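Local coordinates for alpha-L-rhamnosidase (Klebsiella oxytoca, PDB 4XHC), which hydrolyses terminal alpha-L-rhamnose from glycosides as a two-domain member of glycoside hydrolase family 78, at residues R244-D249 / F302-F307; I359-S364 / M463-L468. One frame throughout, in Å; residues are numbered along the deposited sequence.

Interaction 1 of 2, residues R244-D249 / F302-F307; sequences RLWLGD and FDYSLF. With RAM (alpha-L-rhamnopyranose), chain C.
Trp246, the N-cap residue of helix 247-259, meets the rim of the Tyr304 ring with CE3, 3.7 Å from Tyr304 CE2, the two side chains crossing at a slant. One face of its indole carries C5 and O5 of the bound rhamnose, C5 over the rim of the ring. Leu247 follows and packs on the backbone of the second helix: its CD1 sits 3.4 Å from Tyr304 O, while CD2 reaches toward Phe307. Gly248 lies over one face of the Tyr304 ring. Its CA stands 3.7 Å from the ring centroid, only 15° off the normal, a CH-pi contact, and its N lies over the centre of the same face. Asp249, with chi1 of -61° setting CG beside its backbone N, then grips two neighbouring sugar hydroxyls, accepting from RAM O4 at OD1 (2.6 Å) and from RAM O3 at OD2 (2.8 Å). Tyr304 OH donates to the same RAM O4 (2.6 Å), which lies in the plane of the phenol ring, so one hydroxyl is held by both segments. Around this buried site, strand 245-246 pairs with strand 287-289, Leu245 and Leu247 press on helix 264-276, Phe307 touches helix 368-389, and Tyr467 of helix 466-478 packs against Tyr304 and Phe307.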
loop_
_atom_site.group_PDB
_atom_site.type_symbol
_atom_site.label_atom_id
_atom_site.label_comp_id
_atom_site.label_asym_id
_atom_site.label_seq_id
_atom_site.Cartn_x
_atom_site.Cartn_y
_atom_site.Cartn_z
ATOM N N ARG A 244 21.443 -7.520 4.516
ATOM C CA ARG A 244 21.796 -8.849 4.967
ATOM C C ARG A 244 23.286 -9.020 5.191
ATOM O O ARG A 244 24.110 -8.426 4.493
ATOM C CB ARG A 244 21.327 -9.844 3.908
ATOM C CG ARG A 244 21.294 -11.272 4.388
ATOM C CD ARG A 244 20.215 -12.084 3.694
ATOM N NE ARG A 244 20.631 -12.630 2.404
ATOM C CZ ARG A 244 20.037 -12.388 1.239
ATOM N NH1 ARG A 244 18.979 -11.579 1.150
ATOM N NH2 ARG A 244 20.510 -12.960 0.145
ATOM N N LEU A 245 23.620 -9.869 6.154
ATOM C CA LEU A 245 25.008 -10.188 6.494
ATOM C C LEU A 245 25.625 -11.201 5.529
ATOM O O LEU A 245 25.191 -12.346 5.485
ATOM C CB LEU A 245 25.047 -10.755 7.916
ATOM C CG LEU A 245 26.385 -11.217 8.495
ATOM C CD1 LEU A 245 27.378 -10.064 8.591
ATOM C CD2 LEU A 245 26.164 -11.850 9.862
ATOM N N TRP A 246 26.635 -10.776 4.767
ATOM C CA TRP A 246 27.425 -11.672 3.890
ATOM C C TRP A 246 28.877 -11.720 4.364
ATOM O O TRP A 246 29.412 -10.728 4.860
ATOM C CB TRP A 246 27.423 -11.183 2.436
ATOM C CG TRP A 246 26.136 -11.330 1.672
ATOM C CD1 TRP A 246 25.036 -10.533 1.764
ATOM C CD2 TRP A 246 25.845 -12.288 0.651
ATOM N NE1 TRP A 246 24.068 -10.952 0.882
ATOM C CE2 TRP A 246 24.542 -12.025 0.184
ATOM C CE3 TRP A 246 26.553 -13.349 0.090
ATOM C CZ2 TRP A 246 23.929 -12.787 -0.817
ATOM C CZ3 TRP A 246 25.939 -14.114 -0.904
ATOM C CH2 TRP A 246 24.645 -13.823 -1.346
ATOM N N LEU A 247 29.540 -12.852 4.169
ATOM C CA LEU A 247 30.871 -13.041 4.751
ATOM C C LEU A 247 31.967 -12.219 4.063
ATOM O O LEU A 247 32.834 -11.675 4.725
ATOM C CB LEU A 247 31.255 -14.522 4.782
ATOM C CG LEU A 247 31.653 -14.985 6.187
ATOM C CD1 LEU A 247 31.537 -16.497 6.322
ATOM C CD2 LEU A 247 33.050 -14.502 6.549
ATOM N N GLY A 248 31.929 -12.123 2.743
ATOM C CA GLY A 248 32.917 -11.330 2.016
ATOM C C GLY A 248 32.835 -9.871 2.417
ATOM O O GLY A 248 33.866 -9.208 2.617
ATOM N N ASP A 249 31.598 -9.379 2.539
ATOM C CA ASP A 249 31.337 -7.992 2.913
ATOM C C ASP A 249 31.794 -7.733 4.352
ATOM O O ASP A 249 32.510 -6.769 4.626
ATOM C CB ASP A 249 29.849 -7.660 2.742
ATOM C CG ASP A 249 29.375 -7.808 1.299
ATOM O OD1 ASP A 249 29.418 -8.937 0.774
ATOM O OD2 ASP A 249 28.952 -6.798 0.688
ATOM N N PHE A 302 33.054 -20.941 -2.152
ATOM C CA PHE A 302 34.408 -21.360 -1.801
ATOM C C PHE A 302 35.170 -20.257 -1.072
ATOM O O PHE A 302 35.762 -20.508 -0.022
ATOM C CB PHE A 302 35.130 -21.760 -3.080
ATOM C CG PHE A 302 36.530 -22.293 -2.880
ATOM C CD1 PHE A 302 36.749 -23.629 -2.557
ATOM C CD2 PHE A 302 37.630 -21.472 -3.100
ATOM C CE1 PHE A 302 38.035 -24.128 -2.426
ATOM C CE2 PHE A 302 38.914 -21.962 -2.957
ATOM C CZ PHE A 302 39.118 -23.293 -2.621
ATOM N N ASP A 303 35.137 -19.040 -1.615
ATOM C CA ASP A 303 35.941 -17.939 -1.072
ATOM C C ASP A 303 35.378 -17.378 0.227
ATOM O O ASP A 303 36.122 -17.173 1.189
ATOM C CB ASP A 303 36.209 -16.813 -2.106
ATOM C CG ASP A 303 34.942 -16.233 -2.745
ATOM O OD1 ASP A 303 33.893 -16.917 -2.805
ATOM O OD2 ASP A 303 35.021 -15.091 -3.255
ATOM N N TYR A 304 34.068 -17.158 0.264
ATOM C CA TYR A 304 33.408 -16.644 1.465
ATOM C C TYR A 304 33.546 -17.587 2.661
ATOM O O TYR A 304 33.695 -17.133 3.797
ATOM C CB TYR A 304 31.930 -16.354 1.181
ATOM C CG TYR A 304 31.677 -15.048 0.461
ATOM C CD1 TYR A 304 32.652 -14.472 -0.348
ATOM C CD2 TYR A 304 30.454 -14.405 0.564
ATOM C CE1 TYR A 304 32.426 -13.284 -1.000
ATOM C CE2 TYR A 304 30.222 -13.220 -0.104
ATOM C CZ TYR A 304 31.213 -12.671 -0.883
ATOM O OH TYR A 304 31.013 -11.489 -1.549
ATOM N N SER A 305 33.508 -18.891 2.410
ATOM C CA SER A 305 33.759 -19.872 3.466
ATOM C C SER A 305 35.165 -19.707 4.044
ATOM O O SER A 305 35.333 -19.584 5.249
ATOM C CB SER A 305 33.564 -21.304 2.947
ATOM O OG SER A 305 34.255 -22.228 3.765
ATOM N N LEU A 306 36.164 -19.686 3.170
ATOM C CA LEU A 306 37.547 -19.495 3.599
ATOM C C LEU A 306 37.783 -18.165 4.312
ATOM O O LEU A 306 38.680 -18.068 5.141
ATOM C CB LEU A 306 38.496 -19.594 2.409
ATOM C CG LEU A 306 38.738 -21.008 1.901
ATOM C CD1 LEU A 306 39.232 -20.987 0.463
ATOM C CD2 LEU A 306 39.715 -21.749 2.806
ATOM N N PHE A 307 36.992 -17.143 3.987
ATOM C CA PHE A 307 37.160 -15.835 4.605
ATOM C C PHE A 307 36.787 -15.836 6.080
ATOM O O PHE A 307 37.204 -14.943 6.814
ATOM C CB PHE A 307 36.362 -14.742 3.877
ATOM C CG PHE A 307 36.905 -14.365 2.517
ATOM C CD1 PHE A 307 38.262 -14.378 2.246
ATOM C CD2 PHE A 307 36.039 -13.944 1.520
ATOM C CE1 PHE A 307 38.736 -14.020 0.993
ATOM C CE2 PHE A 307 36.506 -13.574 0.269
ATOM C CZ PHE A 307 37.858 -13.616 0.004
HETATM C C1 RAM C . 25.539 -9.733 -3.977
HETATM C C2 RAM C . 25.934 -8.523 -3.154
HETATM C C3 RAM C . 26.771 -8.938 -1.958
HETATM C C4 RAM C . 27.770 -9.998 -2.391
HETATM C C5 RAM C . 27.011 -11.261 -2.762
HETATM C C6 RAM C . 27.684 -12.066 -3.844
HETATM O O1 RAM C . 24.230 -9.581 -4.361
HETATM O O2 RAM C . 26.716 -7.697 -4.000
HETATM O O3 RAM C . 27.464 -7.815 -1.411
HETATM O O4 RAM C . 28.666 -10.294 -1.336
HETATM O O5 RAM C . 25.682 -10.929 -3.219
#

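Interaction 2 of 2, residues I359-S364 / M463-L468; sequences IDWQAS and MNTPYL. With RAM (alpha-L-rhamnopyranose), chain C.
Asp360 drives its carboxylate into the turn that starts helix 466-478, and this is the tight half of the contact. OD2 takes the backbone N-H of Asn464 on its syn lone pair (OD2 to N 2.9 Å, 168° at the hydrogen). OD1 accepts from Thr465 OG1 at 2.7 Å, the hydroxyl approaching from above the carboxylate plane. That hydroxyl has a second job: as N-cap it accepts from Leu468 N, 3.3 Å from OG1, a role made possible by chi1 of 59°, which tucks OG1 between the backbone N and the carbonyl carbon. Leu468 CD2 closes in at 3.4 Å from Asp360 OD2, its side chain crossing the aspartate at about a right angle, and the Tyr467 ring turns its edge to Ile359 O. Toward solvent the packing thins. Asn464 ND2 still donates to Trp361 O (2.8 Å, nearly in its own amide plane), but the partly exposed Gln362 merely crosses the asparagine amide, its NE2 bonded instead to Ala462 O. Trp361, the centre of an inverse gamma turn, directs NE1 to RAM O2 at 3.2 Å. The chemistry suggests a second-shell brace: a buried carboxylate, satisfied by a main-chain amide, a hydroxyl and, weakly, the N-H of Trp361, ties the loop carrying this sugar-binding tryptophan to a helix start, where the helix dipole would probably favour the negative charge of Asp360.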
loop_
_atom_site.group_PDB
_atom_site.type_symbol
_atom_site.label_atom_id
_atom_site.label_comp_id
_atom_site.label_asym_id
_atom_site.label_seq_id
_atom_site.Cartn_x
_atom_site.Cartn_y
_atom_site.Cartn_z
ATOM N N ILE A 359 34.530 -13.904 -6.006
ATOM C CA ILE A 359 35.618 -13.068 -6.553
ATOM C C ILE A 359 35.215 -11.667 -7.025
ATOM O O ILE A 359 35.778 -10.688 -6.543
ATOM C CB ILE A 359 36.377 -13.764 -7.695
ATOM C CG1 ILE A 359 36.776 -15.197 -7.297
ATOM C CG2 ILE A 359 37.596 -12.948 -8.096
ATOM C CD1 ILE A 359 37.684 -15.310 -6.092
ATOM N N ASP A 360 34.287 -11.564 -7.973
ATOM C CA ASP A 360 33.807 -10.253 -8.477
ATOM C C ASP A 360 32.500 -10.455 -9.239
ATOM O O ASP A 360 32.138 -11.578 -9.571
ATOM C CB ASP A 360 34.861 -9.620 -9.400
ATOM C CG ASP A 360 34.560 -8.151 -9.773
ATOM O OD1 ASP A 360 33.698 -7.503 -9.138
ATOM O OD2 ASP A 360 35.217 -7.624 -10.706
ATOM N N TRP A 361 31.769 -9.375 -9.477
ATOM C CA TRP A 361 30.579 -9.418 -10.346
ATOM C C TRP A 361 30.985 -9.247 -11.810
ATOM O O TRP A 361 30.873 -8.161 -12.390
ATOM C CB TRP A 361 29.553 -8.357 -9.938
ATOM C CG TRP A 361 28.683 -8.807 -8.826
ATOM C CD1 TRP A 361 28.572 -8.248 -7.591
ATOM C CD2 TRP A 361 27.808 -9.936 -8.837
ATOM N NE1 TRP A 361 27.669 -8.957 -6.827
ATOM C CE2 TRP A 361 27.187 -10.000 -7.570
ATOM C CE3 TRP A 361 27.486 -10.900 -9.797
ATOM C CZ2 TRP A 361 26.260 -10.997 -7.242
ATOM C CZ3 TRP A 361 26.579 -11.888 -9.472
ATOM C CH2 TRP A 361 25.973 -11.932 -8.206
ATOM N N GLN A 362 31.477 -10.336 -12.387
ATOM C CA GLN A 362 32.029 -10.334 -13.739
ATOM C C GLN A 362 31.709 -11.680 -14.391
ATOM O O GLN A 362 32.442 -12.643 -14.252
ATOM C CB GLN A 362 33.540 -10.090 -13.657
ATOM C CG GLN A 362 34.301 -10.210 -14.969
ATOM C CD GLN A 362 33.853 -9.221 -16.005
ATOM O OE1 GLN A 362 32.874 -9.443 -16.700
ATOM N NE2 GLN A 362 34.569 -8.108 -16.101
ATOM N N ALA A 363 30.591 -11.737 -15.090
ATOM C CA ALA A 363 30.090 -12.991 -15.642
ATOM C C ALA A 363 31.086 -13.728 -16.545
ATOM O O ALA A 363 31.015 -14.934 -16.671
ATOM C CB ALA A 363 28.800 -12.721 -16.409
ATOM N N SER A 364 32.005 -13.011 -17.181
ATOM C CA SER A 364 32.953 -13.637 -18.095
ATOM C C SER A 364 34.272 -14.062 -17.409
ATOM O O SER A 364 35.238 -14.425 -18.080
ATOM C CB SER A 364 33.254 -12.672 -19.246
ATOM O OG SER A 364 34.017 -11.559 -18.777
ATOM N N MET A 463 37.983 -5.216 -13.693
ATOM C CA MET A 463 37.345 -5.197 -12.383
ATOM C C MET A 463 36.032 -4.405 -12.435
ATOM O O MET A 463 35.985 -3.325 -13.025
ATOM C CB MET A 463 38.268 -4.525 -11.371
ATOM C CG MET A 463 39.660 -5.139 -11.264
ATOM S SD MET A 463 40.700 -4.286 -10.059
ATOM C CE MET A 463 41.260 -2.907 -11.058
ATOM N N ASN A 464 34.981 -4.932 -11.811
ATOM C CA ASN A 464 33.670 -4.287 -11.841
ATOM C C ASN A 464 33.194 -3.718 -10.510
ATOM O O ASN A 464 32.164 -3.056 -10.478
ATOM C CB ASN A 464 32.612 -5.272 -12.333
ATOM C CG ASN A 464 32.587 -5.410 -13.843
ATOM O OD1 ASN A 464 33.202 -4.632 -14.577
ATOM N ND2 ASN A 464 31.871 -6.421 -14.317
ATOM N N THR A 465 33.908 -3.958 -9.416
ATOM C CA THR A 465 33.427 -3.518 -8.105
ATOM C C THR A 465 34.523 -2.885 -7.251
ATOM O O THR A 465 35.695 -3.225 -7.381
ATOM C CB THR A 465 32.815 -4.690 -7.313
ATOM O OG1 THR A 465 33.796 -5.719 -7.134
ATOM C CG2 THR A 465 31.624 -5.259 -8.050
ATOM N N PRO A 466 34.149 -1.951 -6.370
ATOM C CA PRO A 466 35.137 -1.489 -5.417
ATOM C C PRO A 466 35.606 -2.606 -4.472
ATOM O O PRO A 466 36.653 -2.473 -3.848
ATOM C CB PRO A 466 34.398 -0.392 -4.649
ATOM C CG PRO A 466 33.304 0.041 -5.547
ATOM C CD PRO A 466 32.891 -1.199 -6.261
ATOM N N TYR A 467 34.838 -3.686 -4.364
ATOM C CA TYR A 467 35.266 -4.878 -3.612
ATOM C C TYR A 467 36.586 -5.440 -4.158
ATOM O O TYR A 467 37.533 -5.657 -3.408
ATOM C CB TYR A 467 34.170 -5.952 -3.671
ATOM C CG TYR A 467 34.513 -7.268 -3.018
ATOM C CD1 TYR A 467 34.547 -7.389 -1.644
ATOM C CD2 TYR A 467 34.767 -8.397 -3.780
ATOM C CE1 TYR A 467 34.850 -8.590 -1.025
ATOM C CE2 TYR A 467 35.071 -9.606 -3.178
ATOM C CZ TYR A 467 35.114 -9.700 -1.791
ATOM O OH TYR A 467 35.409 -10.900 -1.167
ATOM N N LEU A 468 36.640 -5.677 -5.466
ATOM C CA LEU A 468 37.850 -6.206 -6.077
ATOM C C LEU A 468 38.943 -5.154 -6.112
ATOM O O LEU A 468 40.119 -5.470 -5.992
ATOM C CB LEU A 468 37.586 -6.736 -7.483
ATOM C CG LEU A 468 38.776 -7.415 -8.161
ATOM C CD1 LEU A 468 39.379 -8.470 -7.255
ATOM C CD2 LEU A 468 38.344 -8.043 -9.473
HETATM C C1 RAM C . 25.539 -9.733 -3.977
HETATM C C2 RAM C . 25.934 -8.523 -3.154
HETATM C C3 RAM C . 26.771 -8.938 -1.958
HETATM C C4 RAM C . 27.770 -9.998 -2.391
HETATM C C5 RAM C . 27.011 -11.261 -2.762
HETATM C C6 RAM C . 27.684 -12.066 -3.844
HETATM O O1 RAM C . 24.230 -9.581 -4.361
HETATM O O2 RAM C . 26.716 -7.697 -4.000
HETATM O O3 RAM C . 27.464 -7.815 -1.411
HETATM O O4 RAM C . 28.666 -10.294 -1.336
HETATM O O5 RAM C . 25.682 -10.929 -3.219
#

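Overall arrangement
Interactions 1 and 2 follow one another along the chain, the first closing before the second opens, and their centres lie about 15 Å apart within the six-hairpin glycosidase domain. Each brings together segments distant in sequence, and both reach the same rhamnose: 244-249 and 302-307 hold O3 and O4, while 359-364 approaches O2. The two contacts also touch directly. Asp303 OD2 probably accepts a hydrogen bond from Ile359 N (3.0 Å), and Gly248 O lies 3.8 Å from Tyr467 CE1. The starts of helices 247-259 and 302-319 and loop 359-364 thus meet at one pocket, with the start of helix 466-478 behind the loop; Glu506, Tyr518 and His528 also hydrogen-bond to the sugar.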